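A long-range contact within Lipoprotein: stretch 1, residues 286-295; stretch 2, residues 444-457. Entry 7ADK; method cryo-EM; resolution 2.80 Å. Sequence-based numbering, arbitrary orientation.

Stretch 1 286-295: TLPNEEYKTS
Stretch 2 444-457: YFGTNSHVAKGIKD

Two segments distant in sequence can pack together without a hydrogen bond between them, mainly through side chains, and this lipoprotein offers a compact example: no hydrogen bond crosses between residues 286-295 and 444-457, yet 376 Å² of surface is buried, both sides summed. Stretch 1 runs through a loop into an extended strand that ends at Lys-293. Because side chains alternate along a strand, Glu-290 and Tyr-292 direct CA-to-CB toward the partner, while Lys-293 points away. Stretch 2 leaves a strand at Thr-447, passes the N-cap Asn-448 into a short helix beginning at Ser-449, then makes a type I turn from Ala-452 to Ile-455, in which Ile-455 N donates to Ala-452 O (3.1 Å), and continues through Lys-456 to Asp-457. The register sets Tyr-292 CA 6.2 Å from Gly-454 CA and Thr-294 CA 7.4 Å from Lys-456 CA.

Aromatic contacts dominate. Tyr-292 (chi1 m, chi2 -67°) contributes the largest covered area, 78 Å². Ile-455 (m, t) lies sideways at CB, but its end comes nearer: CG1 sits over one ring face, 3.8 Å from the Tyr-292 ring centroid in a CH-pi contact and 3.5 Å from Tyr-292 CZ. Gly-454 presents bare backbone, its O 3.7 Å from Tyr-292 CB; an ideal CB on Gly-454 would point toward the partner, 3.5 Å from Tyr-292 CD2, and would be crowded within its own stretch by Val-451 O at 3.2 Å. At the other end, Phe-445 (m, chi2 84°) receives Pro-288 CG 3.9 Å from its CE2, while Leu-287 (p, p) places CG at the ring edge, 4.3 Å from Phe-445 CE2.

One acidic side chain lies between these clusters: Glu-290 (p, t) packs OE2 tightly, 3.2 Å from CG1 of Val-451 (t), a contact of shape rather than polar pairing, while a weak bond from Tyr-292 OH to Glu-290 OE1 (2.6 Å) links neighbouring side chains within the strand.

Farther along, Thr-294 (p) uses its methyl: CG2 meets Lys-456 CD at 4.2 Å, the aliphatic part of an extended, exposed lysine (m, t, t, t).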

# COMPACT_ATOMS: atom_id res chain seq x y z
N THR B 286 -12.62 18.89 1.81
CA THR B 286 -13.17 17.61 1.33
C THR B 286 -13.04 16.56 2.40
O THR B 286 -12.48 15.49 2.20
CB THR B 286 -12.59 17.13 0.01
OG1 THR B 286 -12.60 18.24 -0.85
CG2 THR B 286 -13.48 16.05 -0.60
N LEU B 287 -13.44 16.97 3.60
CA LEU B 287 -12.95 16.39 4.81
C LEU B 287 -13.31 14.91 4.85
O LEU B 287 -12.37 14.10 4.93
CB LEU B 287 -13.26 17.30 6.04
CG LEU B 287 -14.68 17.47 6.62
CD1 LEU B 287 -15.01 16.41 7.67
CD2 LEU B 287 -14.80 18.80 7.34
N PRO B 288 -14.58 14.49 4.74
CA PRO B 288 -14.94 13.19 5.20
C PRO B 288 -15.02 12.15 4.09
O PRO B 288 -15.81 12.24 3.14
CB PRO B 288 -16.26 13.38 5.91
CG PRO B 288 -16.88 14.63 5.31
CD PRO B 288 -15.81 15.15 4.36
N ASN B 289 -14.21 11.12 4.25
CA ASN B 289 -14.52 9.80 3.77
C ASN B 289 -15.66 9.38 4.70
O ASN B 289 -15.48 9.39 5.92
CB ASN B 289 -13.27 8.95 3.99
CG ASN B 289 -13.42 7.49 3.65
OD1 ASN B 289 -14.39 7.04 3.08
ND2 ASN B 289 -12.44 6.70 3.99
N GLU B 290 -16.85 9.12 4.18
CA GLU B 290 -18.02 8.84 5.02
C GLU B 290 -18.58 7.44 4.79
O GLU B 290 -18.51 6.90 3.69
CB GLU B 290 -19.08 9.94 4.88
CG GLU B 290 -19.58 10.10 3.43
CD GLU B 290 -21.03 10.58 3.30
OE1 GLU B 290 -21.67 10.92 4.33
OE2 GLU B 290 -21.55 10.58 2.16
N GLU B 291 -19.16 6.89 5.86
CA GLU B 291 -19.77 5.56 5.92
C GLU B 291 -21.17 5.66 6.54
O GLU B 291 -21.35 6.31 7.57
CB GLU B 291 -18.91 4.59 6.75
CG GLU B 291 -17.46 4.35 6.26
CD GLU B 291 -16.37 5.00 7.15
OE1 GLU B 291 -16.40 6.23 7.36
OE2 GLU B 291 -15.47 4.28 7.64
N TYR B 292 -22.14 4.96 5.95
CA TYR B 292 -23.45 4.71 6.55
C TYR B 292 -23.67 3.20 6.69
O TYR B 292 -23.64 2.49 5.69
CB TYR B 292 -24.55 5.29 5.66
CG TYR B 292 -24.49 6.78 5.46
CD1 TYR B 292 -24.72 7.62 6.55
CD2 TYR B 292 -24.19 7.33 4.19
CE1 TYR B 292 -24.69 9.01 6.42
CE2 TYR B 292 -24.11 8.73 4.07
CZ TYR B 292 -24.36 9.57 5.17
OH TYR B 292 -24.20 10.91 5.08
N LYS B 293 -23.88 2.69 7.91
CA LYS B 293 -23.99 1.26 8.17
C LYS B 293 -25.44 0.87 8.46
O LYS B 293 -26.09 1.48 9.30
CB LYS B 293 -22.99 0.87 9.27
CG LYS B 293 -22.35 -0.49 8.99
CD LYS B 293 -21.34 -0.90 10.07
CE LYS B 293 -20.52 -2.13 9.62
NZ LYS B 293 -19.86 -2.82 10.77
N THR B 294 -25.98 -0.10 7.74
CA THR B 294 -27.41 -0.46 7.73
C THR B 294 -27.77 -1.71 8.54
O THR B 294 -28.94 -1.94 8.81
CB THR B 294 -27.91 -0.66 6.29
OG1 THR B 294 -27.05 -1.53 5.62
CG2 THR B 294 -27.97 0.65 5.53
N SER B 295 -26.79 -2.52 8.96
CA SER B 295 -27.00 -3.81 9.65
C SER B 295 -27.79 -4.87 8.87
O SER B 295 -28.56 -5.63 9.46
CB SER B 295 -27.53 -3.63 11.08
OG SER B 295 -27.41 -4.82 11.83
N TYR B 444 -23.66 21.67 6.14
CA TYR B 444 -24.14 21.14 4.87
C TYR B 444 -22.97 20.68 4.02
O TYR B 444 -21.96 21.37 3.88
CB TYR B 444 -25.01 22.16 4.13
CG TYR B 444 -26.15 22.67 4.96
CD1 TYR B 444 -25.92 23.70 5.89
CD2 TYR B 444 -27.41 22.06 4.89
CE1 TYR B 444 -26.92 24.04 6.81
CE2 TYR B 444 -28.41 22.45 5.78
CZ TYR B 444 -28.16 23.40 6.78
OH TYR B 444 -29.08 23.63 7.74
N PHE B 445 -23.10 19.47 3.50
CA PHE B 445 -22.06 18.75 2.79
C PHE B 445 -22.52 18.40 1.36
O PHE B 445 -23.57 17.82 1.19
CB PHE B 445 -21.70 17.49 3.57
CG PHE B 445 -21.03 17.72 4.92
CD1 PHE B 445 -21.77 17.99 6.09
CD2 PHE B 445 -19.63 17.61 5.01
CE1 PHE B 445 -21.12 18.18 7.32
CE2 PHE B 445 -18.97 17.78 6.24
CZ PHE B 445 -19.72 18.08 7.39
N GLY B 446 -21.73 18.76 0.34
CA GLY B 446 -21.95 18.37 -1.03
C GLY B 446 -21.45 16.96 -1.27
O GLY B 446 -20.38 16.57 -0.81
N THR B 447 -22.22 16.14 -1.95
CA THR B 447 -21.91 14.75 -2.27
C THR B 447 -22.64 14.38 -3.56
O THR B 447 -23.14 15.28 -4.25
CB THR B 447 -22.26 13.84 -1.07
OG1 THR B 447 -21.74 12.56 -1.29
CG2 THR B 447 -23.75 13.70 -0.78
N ASN B 448 -22.76 13.11 -3.89
CA ASN B 448 -23.61 12.65 -4.99
C ASN B 448 -24.78 11.77 -4.54
O ASN B 448 -24.80 11.20 -3.46
CB ASN B 448 -22.76 12.07 -6.11
CG ASN B 448 -22.10 10.80 -5.74
OD1 ASN B 448 -21.47 10.66 -4.71
ND2 ASN B 448 -22.24 9.81 -6.56
N SER B 449 -25.81 11.72 -5.36
CA SER B 449 -27.13 11.16 -5.03
C SER B 449 -27.14 9.65 -4.77
O SER B 449 -27.77 9.20 -3.82
CB SER B 449 -28.13 11.51 -6.13
OG SER B 449 -29.43 11.33 -5.68
N HIS B 450 -26.37 8.85 -5.51
CA HIS B 450 -26.25 7.44 -5.16
C HIS B 450 -25.45 7.16 -3.87
O HIS B 450 -25.52 6.04 -3.35
CB HIS B 450 -25.74 6.61 -6.34
CG HIS B 450 -24.25 6.61 -6.53
ND1 HIS B 450 -23.56 7.32 -7.47
CD2 HIS B 450 -23.36 5.75 -5.95
CE1 HIS B 450 -22.29 6.90 -7.47
NE2 HIS B 450 -22.11 5.96 -6.54
N VAL B 451 -24.73 8.14 -3.32
CA VAL B 451 -24.11 8.05 -2.00
C VAL B 451 -25.08 8.52 -0.93
O VAL B 451 -25.27 7.84 0.07
CB VAL B 451 -22.76 8.80 -1.95
CG1 VAL B 451 -22.17 8.92 -0.54
CG2 VAL B 451 -21.73 8.11 -2.83
N ALA B 452 -25.76 9.64 -1.15
CA ALA B 452 -26.72 10.19 -0.20
C ALA B 452 -27.94 9.29 0.04
O ALA B 452 -28.52 9.32 1.12
CB ALA B 452 -27.13 11.57 -0.69
N LYS B 453 -28.35 8.44 -0.92
CA LYS B 453 -29.40 7.42 -0.72
C LYS B 453 -29.03 6.29 0.25
O LYS B 453 -29.90 5.52 0.64
CB LYS B 453 -29.99 6.92 -2.05
CG LYS B 453 -29.27 5.80 -2.81
CD LYS B 453 -30.14 5.30 -3.97
CE LYS B 453 -29.57 4.07 -4.69
NZ LYS B 453 -30.55 3.41 -5.58
N GLY B 454 -27.78 6.20 0.70
CA GLY B 454 -27.38 5.34 1.81
C GLY B 454 -27.92 5.79 3.16
O GLY B 454 -27.92 5.01 4.11
N ILE B 455 -28.41 7.03 3.28
CA ILE B 455 -29.14 7.50 4.45
C ILE B 455 -30.54 6.85 4.46
O ILE B 455 -31.45 7.30 3.77
CB ILE B 455 -29.18 9.05 4.52
CG1 ILE B 455 -27.79 9.70 4.47
CG2 ILE B 455 -29.86 9.50 5.81
CD1 ILE B 455 -27.80 11.20 4.29
N LYS B 456 -30.70 5.76 5.22
CA LYS B 456 -31.90 4.93 5.39
C LYS B 456 -32.38 4.90 6.84
O LYS B 456 -31.58 5.10 7.76
CB LYS B 456 -31.63 3.50 4.92
CG LYS B 456 -31.22 3.37 3.45
CD LYS B 456 -31.20 1.89 3.07
CE LYS B 456 -30.82 1.66 1.62
NZ LYS B 456 -30.91 0.28 1.21
N ASP B 457 -33.66 4.62 7.09
CA ASP B 457 -34.18 4.65 8.48
C ASP B 457 -33.65 3.52 9.38
O ASP B 457 -33.57 3.68 10.60
CB ASP B 457 -35.71 4.66 8.51
CG ASP B 457 -36.35 5.85 7.78
OD1 ASP B 457 -36.24 5.93 6.54
OD2 ASP B 457 -37.02 6.66 8.45